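Local atomic coordinates of putative uncharacterized protein (Vibrio cholerae, PDB entry 4G7X), a protein that probably serves as the N-terminal N1 domain of a CTXphi-type phage pIII coat protein, which binds host TolA during infection. Residues L43-E46 / G51-W54. Sequence-based numbering, arbitrary orientation.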
ATOM      1  N   LEU A  43       9.967  -2.649 -11.209  1.00  7.97           N
ATOM      2  CA  LEU A  43       9.568  -1.540 -10.347  1.00  8.17           C
ATOM      3  C   LEU A  43      10.778  -0.927  -9.677  1.00  8.35           C
ATOM      4  O   LEU A  43      11.702  -1.641  -9.301  1.00  8.61           O
ATOM      5  CB  LEU A  43       8.607  -2.025  -9.256  1.00  8.17           C
ATOM      6  CG  LEU A  43       7.381  -2.866  -9.627  1.00  8.25           C
ATOM      7  CD1 LEU A  43       6.497  -3.077  -8.406  1.00  8.30           C
ATOM      8  CD2 LEU A  43       6.579  -2.242 -10.760  1.00  8.47           C
ATOM      9  N   ASP A  44      10.745   0.392  -9.503  1.00  8.49           N
ATOM     10  CA  ASP A  44      11.774   1.117  -8.760  1.00  8.76           C
ATOM     11  C   ASP A  44      11.201   1.750  -7.493  1.00  8.30           C
ATOM     12  O   ASP A  44      10.060   2.209  -7.468  1.00  8.08           O
ATOM     13  CB  ASP A  44      12.398   2.220  -9.623  1.00  9.77           C
ATOM     14  CG  ASP A  44      13.238   1.684 -10.772  1.00 10.71           C
ATOM     15  OD1 ASP A  44      13.562   0.484 -10.806  1.00 11.80           O
ATOM     16  OD2 ASP A  44      13.587   2.497 -11.653  1.00 12.37           O
ATOM     17  N   ILE A  45      12.016   1.775  -6.446  1.00  7.95           N
ATOM     18  CA  ILE A  45      11.659   2.438  -5.194  1.00  8.07           C
ATOM     19  C   ILE A  45      11.292   3.912  -5.412  1.00  8.30           C
ATOM     20  O   ILE A  45      11.958   4.627  -6.165  1.00  8.49           O
ATOM     21  CB  ILE A  45      12.801   2.278  -4.154  1.00  7.82           C
ATOM     22  CG1 ILE A  45      12.409   2.832  -2.773  1.00  7.84           C
ATOM     23  CG2 ILE A  45      14.093   2.922  -4.646  1.00  7.88           C
ATOM     24  CD1 ILE A  45      11.383   2.001  -2.026  1.00  7.87           C
ATOM     25  N   GLU A  46      10.226   4.353  -4.754  1.00  8.76           N
ATOM     26  CA  GLU A  46       9.806   5.749  -4.828  1.00  9.39           C
ATOM     27  C   GLU A  46      10.565   6.610  -3.841  1.00  9.66           C
ATOM     28  O   GLU A  46      10.937   6.157  -2.757  1.00  9.25           O
ATOM     29  CB  GLU A  46       8.311   5.875  -4.567  1.00  9.78           C
ATOM     30  CG  GLU A  46       7.471   5.198  -5.630  1.00 10.54           C
ATOM     31  CD  GLU A  46       6.032   5.640  -5.577  1.00 11.40           C
ATOM     32  OE1 GLU A  46       5.756   6.812  -5.917  1.00 12.48           O
ATOM     33  OE2 GLU A  46       5.181   4.812  -5.213  1.00 12.08           O
ATOM     34  N   GLY A  51      12.842  11.599   1.329  1.00 11.51           N
ATOM     35  CA  GLY A  51      13.752  10.491   1.044  1.00 10.36           C
ATOM     36  C   GLY A  51      13.005   9.316   0.453  1.00  9.53           C
ATOM     37  O   GLY A  51      11.861   9.458   0.013  1.00  9.34           O
ATOM     38  N   PHE A  52      13.648   8.154   0.434  1.00  8.78           N
ATOM     39  CA  PHE A  52      12.983   6.953  -0.058  1.00  8.46           C
ATOM     40  C   PHE A  52      11.759   6.641   0.793  1.00  8.01           C
ATOM     41  O   PHE A  52      11.784   6.806   2.012  1.00  8.05           O
ATOM     42  CB  PHE A  52      13.950   5.770  -0.070  1.00  8.57           C
ATOM     43  CG  PHE A  52      15.054   5.915  -1.073  1.00  8.81           C
ATOM     44  CD1 PHE A  52      16.364   6.130  -0.659  1.00  9.08           C
ATOM     45  CD2 PHE A  52      14.776   5.864  -2.432  1.00  9.05           C
ATOM     46  CE1 PHE A  52      17.379   6.273  -1.595  1.00  9.28           C
ATOM     47  CE2 PHE A  52      15.784   6.011  -3.372  1.00  9.24           C
ATOM     48  CZ  PHE A  52      17.090   6.218  -2.952  1.00  9.31           C
ATOM     49  N   VAL A  53      10.686   6.211   0.140  1.00  7.72           N
ATOM     50  CA  VAL A  53       9.453   5.871   0.846  1.00  7.55           C
ATOM     51  C   VAL A  53       9.567   4.417   1.307  1.00  7.38           C
ATOM     52  O   VAL A  53       9.083   3.492   0.654  1.00  7.41           O
ATOM     53  CB  VAL A  53       8.202   6.116  -0.019  1.00  7.58           C
ATOM     54  CG1 VAL A  53       6.949   5.976   0.832  1.00  7.82           C
ATOM     55  CG2 VAL A  53       8.258   7.499  -0.658  1.00  7.61           C
ATOM     56  N   TRP A  54      10.219   4.256   2.454  1.00  7.19           N
ATOM     57  CA  TRP A  54      10.726   2.980   2.946  1.00  7.35           C
ATOM     58  C   TRP A  54      10.824   3.040   4.438  1.00  7.66           C
ATOM     59  O   TRP A  54      11.233   4.059   4.991  1.00  7.82           O
ATOM     60  CB  TRP A  54      12.121   2.738   2.368  1.00  7.00           C
ATOM     61  CG  TRP A  54      12.850   1.562   2.969  1.00  6.71           C
ATOM     62  CD1 TRP A  54      13.562   1.524   4.166  1.00  6.67           C
ATOM     63  CD2 TRP A  54      12.956   0.210   2.415  1.00  6.62           C
ATOM     64  NE1 TRP A  54      14.081   0.277   4.389  1.00  6.67           N
ATOM     65  CE2 TRP A  54      13.757  -0.561   3.373  1.00  6.56           C
ATOM     66  CE3 TRP A  54      12.487  -0.415   1.267  1.00  6.49           C
ATOM     67  CZ2 TRP A  54      14.071  -1.893   3.158  1.00  6.60           C
ATOM     68  CZ3 TRP A  54      12.802  -1.762   1.065  1.00  6.58           C
ATOM     69  CH2 TRP A  54      13.570  -2.483   1.992  1.00  6.52           C
TER
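Ile45 meets both aromatic rings, with a different branch for each: CG2 towards Phe52, CD1 towards Trp54. The branch methyl approaches the Phe52 ring obliquely, Ile45 CG2 lying 3.7 Å from Phe52 CE2, and the two side chains cross at about a right angle. Near the plane of the same ring, at its edge, lies the carbonyl oxygen of Glu46. Trp54 meets Ile45 through its benzo edge, where Ile45 CD1 stands close to the indole plane, 4.2 Å from Trp54 CE3. In the longer branch of Ile45, CG1 is anti to the backbone N (chi1 -174°), and the turn at chi2 then brings Ile45 CD1 to 3.8 Å from Val53 O.

Beside this apolar group, one backbone hydrogen bond joins the segments: Val53 N donates to Glu46 O over 2.9 Å, nearly straight at the hydrogen (172°), with the donor nitrogen 30° out of the carbonyl plane. Glu46 O also takes a CA-H···O contact from Phe52 CA at 3.5 Å, and Val53 CG2 packs 3.7 Å from Glu46 O. Val53 is the centre of an inverse gamma turn, a local kink in strand 51-59.

The segments belong to the antiparallel hairpin formed by strands 41-48 and 51-59. Ile32 packs on Ile45, Phe52 and Trp54, and Tyr69 of strand 64-71 touches Ile45 and Trp54. Leu68 of that strand makes backbone hydrogen bonds with both Glu46 and Val53, so the third strand helps hold the two arms. The Glu46 carboxylate is engaged by Ser21 and by a salt bridge to a basic side chain of another protein chain, which also packs an apolar side chain on Val53. Glu46 thus divides its roles: its carbonyl bridges the segments, whereas its carboxylate, probably ionised with such partners, probably contributes to that interface.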